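Local coordinates for protein fibrillarin-like rRNA/tRNA 2'-O-methyltransferase (Aeropyrum pernix, PDB 4DF3) that probably methylates ribose 2'-hydroxyls of rRNA and tRNA, using S-adenosyl-L-methionine as methyl donor and a guide RNA for site specificity, at residues Arg59-Ala64 / Pro219-His224; Trp55-Tyr58 / Ala63-Leu66. The protein carries 2 engineered substitutions. All blocks are in the same frame, centred on the assembly; numbering follows the deposited sequence.

Interaction 1 of 2, residues Arg59-Ala64 / Pro219-His224; sequences RSKLAA and PFDRDH
K61 and A64, on the first turn of helix 61-67, meet F220 and D221 in the loop after strand 211-216, and H224 at the start of strand 224-229, in the Rossmann-like methyltransferase domain. The 219-224 loop holds an Asx turn closed by D221. Its OD1 accepts a hydrogen bond from the backbone N of D223 on the anti lone pair. D221 OD1 also accepts from ND1 of H224 at 2.7 Å, a nearly straight bond (166°). That donor lies above the carboxylate plane, while OD1 lies close to the imidazole plane. Two donors grip D221 OD1; the ND1 bond helps fix the rotation of the histidine ring.

The CH-pi contact uses the face of this ring. CE of K61 sits over its centre, 3.8 Å from the centroid of the H224 ring. The K61 chain runs extended to CE and bends only at chi4 (76°). This turns NZ off toward D154, its salt-bridge partner in the S-adenosylmethionine site. K61 also touches the bound cofactor. D221 OD2 is 4.4 Å from K61 NZ, too far for a salt bridge, though the opposite charges probably attract. With an alanine here, D223 N and H224 ND1 would probably lose their shared acceptor, and the ring under K61 would be freer to turn.

Apolar packing completes the contact. CB of A64 lies 3.4 Å from CB of F220 and reaches the ring obliquely, 3.8 Å from F220 CD2.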
ATOM      1  N   ARG A  59      -4.871   2.621  10.240  1.00 13.59           N
ATOM      2  CA  ARG A  59      -4.752   1.155  10.008  1.00 13.73           C
ATOM      3  C   ARG A  59      -4.014   0.806   8.693  1.00 14.80           C
ATOM      4  O   ARG A  59      -3.746  -0.407   8.399  1.00 17.59           O
ATOM      5  CB  ARG A  59      -6.132   0.553   9.891  1.00 14.74           C
ATOM      6  CG  ARG A  59      -7.038   0.726  11.112  1.00 21.03           C
ATOM      7  CD  ARG A  59      -6.605  -0.158  12.351  1.00 31.41           C
ATOM      8  NE  ARG A  59      -6.307  -1.554  11.990  1.00 36.99           N
ATOM      9  CZ  ARG A  59      -7.202  -2.513  11.691  1.00 41.61           C
ATOM     10  NH1 ARG A  59      -8.522  -2.286  11.734  1.00 39.47           N
ATOM     11  NH2 ARG A  59      -6.758  -3.728  11.335  1.00 41.09           N
ATOM     12  N   SER A  60      -3.690   1.848   7.933  1.00 10.61           N
ATOM     13  CA  SER A  60      -2.990   1.591   6.647  1.00  9.42           C
ATOM     14  C   SER A  60      -1.930   2.593   6.374  1.00  9.20           C
ATOM     15  O   SER A  60      -2.224   3.843   6.196  1.00 10.65           O
ATOM     16  CB  SER A  60      -4.027   1.604   5.491  1.00 11.65           C
ATOM     17  OG  SER A  60      -3.375   1.572   4.191  1.00 11.40           O
ATOM     18  N   LYS A  61      -0.697   2.081   6.238  1.00  8.84           N
ATOM     19  CA  LYS A  61       0.408   3.038   6.065  1.00 10.48           C
ATOM     20  C   LYS A  61       0.373   3.861   4.777  1.00  9.59           C
ATOM     21  O   LYS A  61       0.842   5.052   4.740  1.00  8.58           O
ATOM     22  CB  LYS A  61       1.739   2.303   6.200  1.00  9.27           C
ATOM     23  CG  LYS A  61       2.053   1.839   7.657  1.00 12.30           C
ATOM     24  CD  LYS A  61       3.429   1.152   7.638  1.00 11.12           C
ATOM     25  CE  LYS A  61       3.710   0.204   8.822  1.00 18.15           C
ATOM     26  NZ  LYS A  61       2.994  -1.104   8.675  1.00 14.04           N
ATOM     27  N   LEU A  62      -0.208   3.275   3.719  1.00 10.27           N
ATOM     28  CA  LEU A  62      -0.294   4.058   2.459  1.00  9.42           C
ATOM     29  C   LEU A  62      -1.249   5.213   2.539  1.00  9.13           C
ATOM     30  O   LEU A  62      -0.985   6.315   2.014  1.00  8.84           O
ATOM     31  CB  LEU A  62      -0.721   3.129   1.280  1.00  9.97           C
ATOM     32  CG  LEU A  62      -0.901   3.760  -0.140  1.00  6.27           C
ATOM     33  CD1 LEU A  62       0.358   4.604  -0.431  1.00  9.05           C
ATOM     34  CD2 LEU A  62      -1.179   2.600  -1.157  1.00  8.73           C
ATOM     35  N   ALA A  63      -2.405   5.016   3.195  1.00  8.83           N
ATOM     36  CA  ALA A  63      -3.356   6.104   3.411  1.00  8.85           C
ATOM     37  C   ALA A  63      -2.656   7.136   4.302  1.00 10.73           C
ATOM     38  O   ALA A  63      -2.768   8.330   4.042  1.00 10.63           O
ATOM     39  CB  ALA A  63      -4.598   5.568   4.197  1.00  9.77           C
ATOM     40  N   ALA A  64      -1.953   6.672   5.362  1.00  9.29           N
ATOM     41  CA  ALA A  64      -1.150   7.638   6.175  1.00 10.57           C
ATOM     42  C   ALA A  64      -0.168   8.466   5.343  1.00 10.79           C
ATOM     43  O   ALA A  64      -0.048   9.737   5.503  1.00  9.54           O
ATOM     44  CB  ALA A  64      -0.441   6.903   7.353  1.00 10.72           C
ATOM     45  N   PRO A 219       0.985  11.059  13.205  1.00 15.24           N
ATOM     46  CA  PRO A 219       0.750  10.093  14.282  1.00 14.78           C
ATOM     47  C   PRO A 219       0.021   8.864  13.856  1.00 15.29           C
ATOM     48  O   PRO A 219      -0.363   8.077  14.706  1.00 17.12           O
ATOM     49  CB  PRO A 219      -0.190  10.905  15.234  1.00 16.96           C
ATOM     50  CG  PRO A 219      -1.207  11.474  14.203  1.00 17.94           C
ATOM     51  CD  PRO A 219      -0.183  11.976  13.065  1.00 15.96           C
ATOM     52  N   PHE A 220      -0.295   8.747  12.578  1.00 12.87           N
ATOM     53  CA  PHE A 220      -0.995   7.555  12.055  1.00 13.40           C
ATOM     54  C   PHE A 220      -0.185   6.284  12.311  1.00 13.42           C
ATOM     55  O   PHE A 220      -0.738   5.212  12.691  1.00 16.67           O
ATOM     56  CB  PHE A 220      -1.251   7.732  10.552  1.00 12.17           C
ATOM     57  CG  PHE A 220      -2.062   8.951  10.199  1.00 13.88           C
ATOM     58  CD1 PHE A 220      -3.391   9.073  10.629  1.00 11.33           C
ATOM     59  CD2 PHE A 220      -1.485   9.955   9.445  1.00 11.95           C
ATOM     60  CE1 PHE A 220      -4.130  10.165  10.296  1.00 16.20           C
ATOM     61  CE2 PHE A 220      -2.195  11.060   9.128  1.00 15.54           C
ATOM     62  CZ  PHE A 220      -3.575  11.148   9.558  1.00 13.37           C
ATOM     63  N   ASP A 221       1.119   6.414  12.116  1.00 13.41           N
ATOM     64  CA  ASP A 221       2.085   5.416  12.577  1.00 14.70           C
ATOM     65  C   ASP A 221       3.327   6.158  13.073  1.00 13.21           C
ATOM     66  O   ASP A 221       4.007   6.826  12.317  1.00 11.56           O
ATOM     67  CB  ASP A 221       2.429   4.416  11.455  1.00 14.51           C
ATOM     68  CG  ASP A 221       3.261   3.241  11.955  1.00 16.19           C
ATOM     69  OD1 ASP A 221       4.340   3.422  12.541  1.00 14.64           O
ATOM     70  OD2 ASP A 221       2.865   2.087  11.765  1.00 15.43           O
ATOM     71  N   ARG A 222       3.591   6.063  14.379  1.00 14.05           N
ATOM     72  CA  ARG A 222       4.628   6.886  14.991  1.00 14.66           C
ATOM     73  C   ARG A 222       6.027   6.386  14.697  1.00 14.79           C
ATOM     74  O   ARG A 222       7.002   7.100  14.889  1.00 14.24           O
ATOM     75  CB  ARG A 222       4.460   6.916  16.512  1.00 15.98           C
ATOM     76  CG  ARG A 222       3.179   7.579  16.961  1.00 15.51           C
ATOM     77  CD  ARG A 222       3.009   7.413  18.482  1.00 18.79           C
ATOM     78  NE  ARG A 222       2.795   5.992  18.788  1.00 16.22           N
ATOM     79  CZ  ARG A 222       2.685   5.487  20.017  1.00 20.31           C
ATOM     80  NH1 ARG A 222       2.791   6.280  21.074  1.00 12.84           N
ATOM     81  NH2 ARG A 222       2.490   4.193  20.185  1.00 18.19           N
ATOM     82  N   ASP A 223       6.110   5.159  14.199  1.00 14.24           N
ATOM     83  CA  ASP A 223       7.401   4.510  14.090  1.00 14.27           C
ATOM     84  C   ASP A 223       7.888   4.235  12.663  1.00 13.62           C
ATOM     85  O   ASP A 223       8.881   3.567  12.512  1.00 14.62           O
ATOM     86  CB  ASP A 223       7.402   3.206  14.873  1.00 14.76           C
ATOM     87  CG  ASP A 223       7.149   3.441  16.316  1.00 15.94           C
ATOM     88  OD1 ASP A 223       7.619   4.476  16.793  1.00 20.32           O
ATOM     89  OD2 ASP A 223       6.462   2.644  16.960  1.00 18.93           O
ATOM     90  N   HIS A 224       7.215   4.762  11.653  1.00 11.67           N
ATOM     91  CA  HIS A 224       7.551   4.463  10.241  1.00 11.63           C
ATOM     92  C   HIS A 224       7.480   5.699   9.350  1.00 12.04           C
ATOM     93  O   HIS A 224       6.724   6.649   9.667  1.00 10.33           O
ATOM     94  CB  HIS A 224       6.594   3.396   9.668  1.00 11.98           C
ATOM     95  CG  HIS A 224       6.772   2.048  10.286  1.00 14.45           C
ATOM     96  ND1 HIS A 224       6.127   1.659  11.438  1.00 14.64           N
ATOM     97  CD2 HIS A 224       7.487   0.970   9.863  1.00 15.65           C
ATOM     98  CE1 HIS A 224       6.467   0.404  11.726  1.00 18.80           C
ATOM     99  NE2 HIS A 224       7.257  -0.046  10.760  1.00 16.33           N
TER

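Interaction 2 of 2, residues Trp55-Tyr58 / Ala63-Leu66; sequences WNAY and AAAL
A63 points its methyl at the face of the W55 indole. CB of A63 stands 3.4 Å from the centroid of the five-membered ring of W55, only 7° off the ring normal. This is a CH-pi contact. The nearest indole atoms are on the pyrrole side, with W55 NE1 3.5 Å from A63 CB. The six-membered ring reaches further along the helix. W55 CZ3 is 4.0 Å from CD1 of L66, and the two side chains meet at about a right angle. W55 has CG anti to the backbone N (chi1 -167°), which carries the indole across the helix from A63 to L66.

A57 packs beside W55, on A63 and A64. A57 CB lies 3.9 Å from CB of A63 and 3.5 Å from the backbone N of A64. The small methyls let the loop and helix backbones come close: CA of A57 is 4.4 Å from CA of A64. CB of A64 also touches the carbonyl O of A57 at 3.5 Å.

A second shell surrounds these groups. N56 turns its amide back over the loop, and N56 OD1 accepts a hydrogen bond from the backbone N of Y58, above the carbonyl plane, at 3.0 Å. This Asx turn spans A57. The W55 indole stacks with H94, and its NE1 makes a weak hydrogen bond to S60, the N-cap residue of helix 61-67. Beyond, the rings of Y58 and F220 pack edge-to-face.

The segments thus meet through methyls, an aromatic face and backbone atoms, in a buried contact. Its hold probably depends on close fit and dispersion, while the indole N-H makes its weak bond at the helix start.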
ATOM      1  N   TRP A  55     -10.872   4.528   4.162  1.00 12.94           N
ATOM      2  CA  TRP A  55      -9.517   4.128   4.144  1.00 11.96           C
ATOM      3  C   TRP A  55      -8.847   4.777   5.380  1.00 12.92           C
ATOM      4  O   TRP A  55      -8.362   5.909   5.323  1.00 13.21           O
ATOM      5  CB  TRP A  55      -8.848   4.563   2.855  1.00 10.25           C
ATOM      6  CG  TRP A  55      -7.483   3.907   2.596  1.00  9.50           C
ATOM      7  CD1 TRP A  55      -6.868   2.975   3.361  1.00 11.14           C
ATOM      8  CD2 TRP A  55      -6.665   4.100   1.446  1.00  9.77           C
ATOM      9  NE1 TRP A  55      -5.659   2.595   2.768  1.00  7.70           N
ATOM     10  CE2 TRP A  55      -5.517   3.285   1.601  1.00  9.82           C
ATOM     11  CE3 TRP A  55      -6.801   4.893   0.285  1.00  9.70           C
ATOM     12  CZ2 TRP A  55      -4.505   3.221   0.664  1.00 10.98           C
ATOM     13  CZ3 TRP A  55      -5.762   4.862  -0.668  1.00 12.28           C
ATOM     14  CH2 TRP A  55      -4.609   4.036  -0.457  1.00 13.27           C
ATOM     15  N   ASN A  56      -8.770   4.011   6.458  1.00 12.86           N
ATOM     16  CA  ASN A  56      -8.393   4.622   7.757  1.00 14.29           C
ATOM     17  C   ASN A  56      -6.863   4.679   7.844  1.00 14.19           C
ATOM     18  O   ASN A  56      -6.220   3.639   7.847  1.00 15.97           O
ATOM     19  CB  ASN A  56      -8.884   3.658   8.847  1.00 16.86           C
ATOM     20  CG  ASN A  56      -8.596   4.167  10.264  1.00 21.45           C
ATOM     21  OD1 ASN A  56      -7.982   5.241  10.467  1.00 19.82           O
ATOM     22  ND2 ASN A  56      -9.095   3.422  11.261  1.00 28.30           N
ATOM     23  N   ALA A  57      -6.268   5.878   7.855  1.00 13.63           N
ATOM     24  CA  ALA A  57      -4.861   6.013   7.840  1.00 13.18           C
ATOM     25  C   ALA A  57      -4.206   5.486   9.125  1.00 12.72           C
ATOM     26  O   ALA A  57      -2.989   5.265   9.166  1.00 11.78           O
ATOM     27  CB  ALA A  57      -4.504   7.511   7.626  1.00 11.42           C
ATOM     28  N   TYR A  58      -5.001   5.300  10.197  1.00 13.90           N
ATOM     29  CA  TYR A  58      -4.455   4.705  11.408  1.00 13.49           C
ATOM     30  C   TYR A  58      -4.343   3.220  11.308  1.00 13.79           C
ATOM     31  O   TYR A  58      -3.728   2.639  12.196  1.00 15.21           O
ATOM     32  CB  TYR A  58      -5.304   5.017  12.690  1.00 10.55           C
ATOM     33  CG  TYR A  58      -5.165   6.480  13.098  1.00 11.70           C
ATOM     34  CD1 TYR A  58      -4.063   6.899  13.855  1.00 12.85           C
ATOM     35  CD2 TYR A  58      -6.130   7.437  12.723  1.00 12.82           C
ATOM     36  CE1 TYR A  58      -3.872   8.243  14.302  1.00 16.63           C
ATOM     37  CE2 TYR A  58      -5.950   8.821  13.119  1.00 17.68           C
ATOM     38  CZ  TYR A  58      -4.824   9.210  13.940  1.00 16.50           C
ATOM     39  OH  TYR A  58      -4.621  10.547  14.335  1.00 13.28           O
ATOM     40  N   ALA A  63      -2.405   5.016   3.195  1.00  8.83           N
ATOM     41  CA  ALA A  63      -3.356   6.104   3.411  1.00  8.85           C
ATOM     42  C   ALA A  63      -2.656   7.136   4.302  1.00 10.73           C
ATOM     43  O   ALA A  63      -2.768   8.330   4.042  1.00 10.63           O
ATOM     44  CB  ALA A  63      -4.598   5.568   4.197  1.00  9.77           C
ATOM     45  N   ALA A  64      -1.953   6.672   5.362  1.00  9.29           N
ATOM     46  CA  ALA A  64      -1.150   7.638   6.175  1.00 10.57           C
ATOM     47  C   ALA A  64      -0.168   8.466   5.343  1.00 10.79           C
ATOM     48  O   ALA A  64      -0.048   9.737   5.503  1.00  9.54           O
ATOM     49  CB  ALA A  64      -0.441   6.903   7.353  1.00 10.72           C
ATOM     50  N   ALA A  65       0.485   7.815   4.374  1.00  9.23           N
ATOM     51  CA  ALA A  65       1.485   8.540   3.593  1.00 10.87           C
ATOM     52  C   ALA A  65       0.820   9.637   2.757  1.00  9.98           C
ATOM     53  O   ALA A  65       1.383  10.762   2.623  1.00 10.34           O
ATOM     54  CB  ALA A  65       2.300   7.621   2.730  1.00  8.49           C
ATOM     55  N   LEU A  66      -0.384   9.349   2.237  1.00 11.78           N
ATOM     56  CA  LEU A  66      -1.093  10.381   1.417  1.00 10.42           C
ATOM     57  C   LEU A  66      -1.478  11.567   2.301  1.00 12.09           C
ATOM     58  O   LEU A  66      -1.246  12.710   1.927  1.00 10.67           O
ATOM     59  CB  LEU A  66      -2.382   9.797   0.776  1.00 11.95           C
ATOM     60  CG  LEU A  66      -2.065   8.708  -0.267  1.00 10.47           C
ATOM     61  CD1 LEU A  66      -3.424   8.061  -0.756  1.00 11.97           C
ATOM     62  CD2 LEU A  66      -1.381   9.299  -1.493  1.00 15.65           C
TER

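Overall arrangement
From the N terminus, the chain leaves the antiparallel sheet at strand 50-54 and enters the loop 55-58. Interaction 2 closes a short loop here: the chain turns through 59-62 and packs helix 61-67 back on 55-58. Interaction 1 closes a far longer one, from the same helix to 219-224, between the last two strands of the mixed sheet. The spans cross: 59-64 starts inside the 55-66 loop and its partner lies far beyond it. They share A63 and A64. F220 of interaction 1 also packs on A57 of interaction 2. Together they join the N-terminal sheet region, helix 61-67 and the loop before strand 224-229.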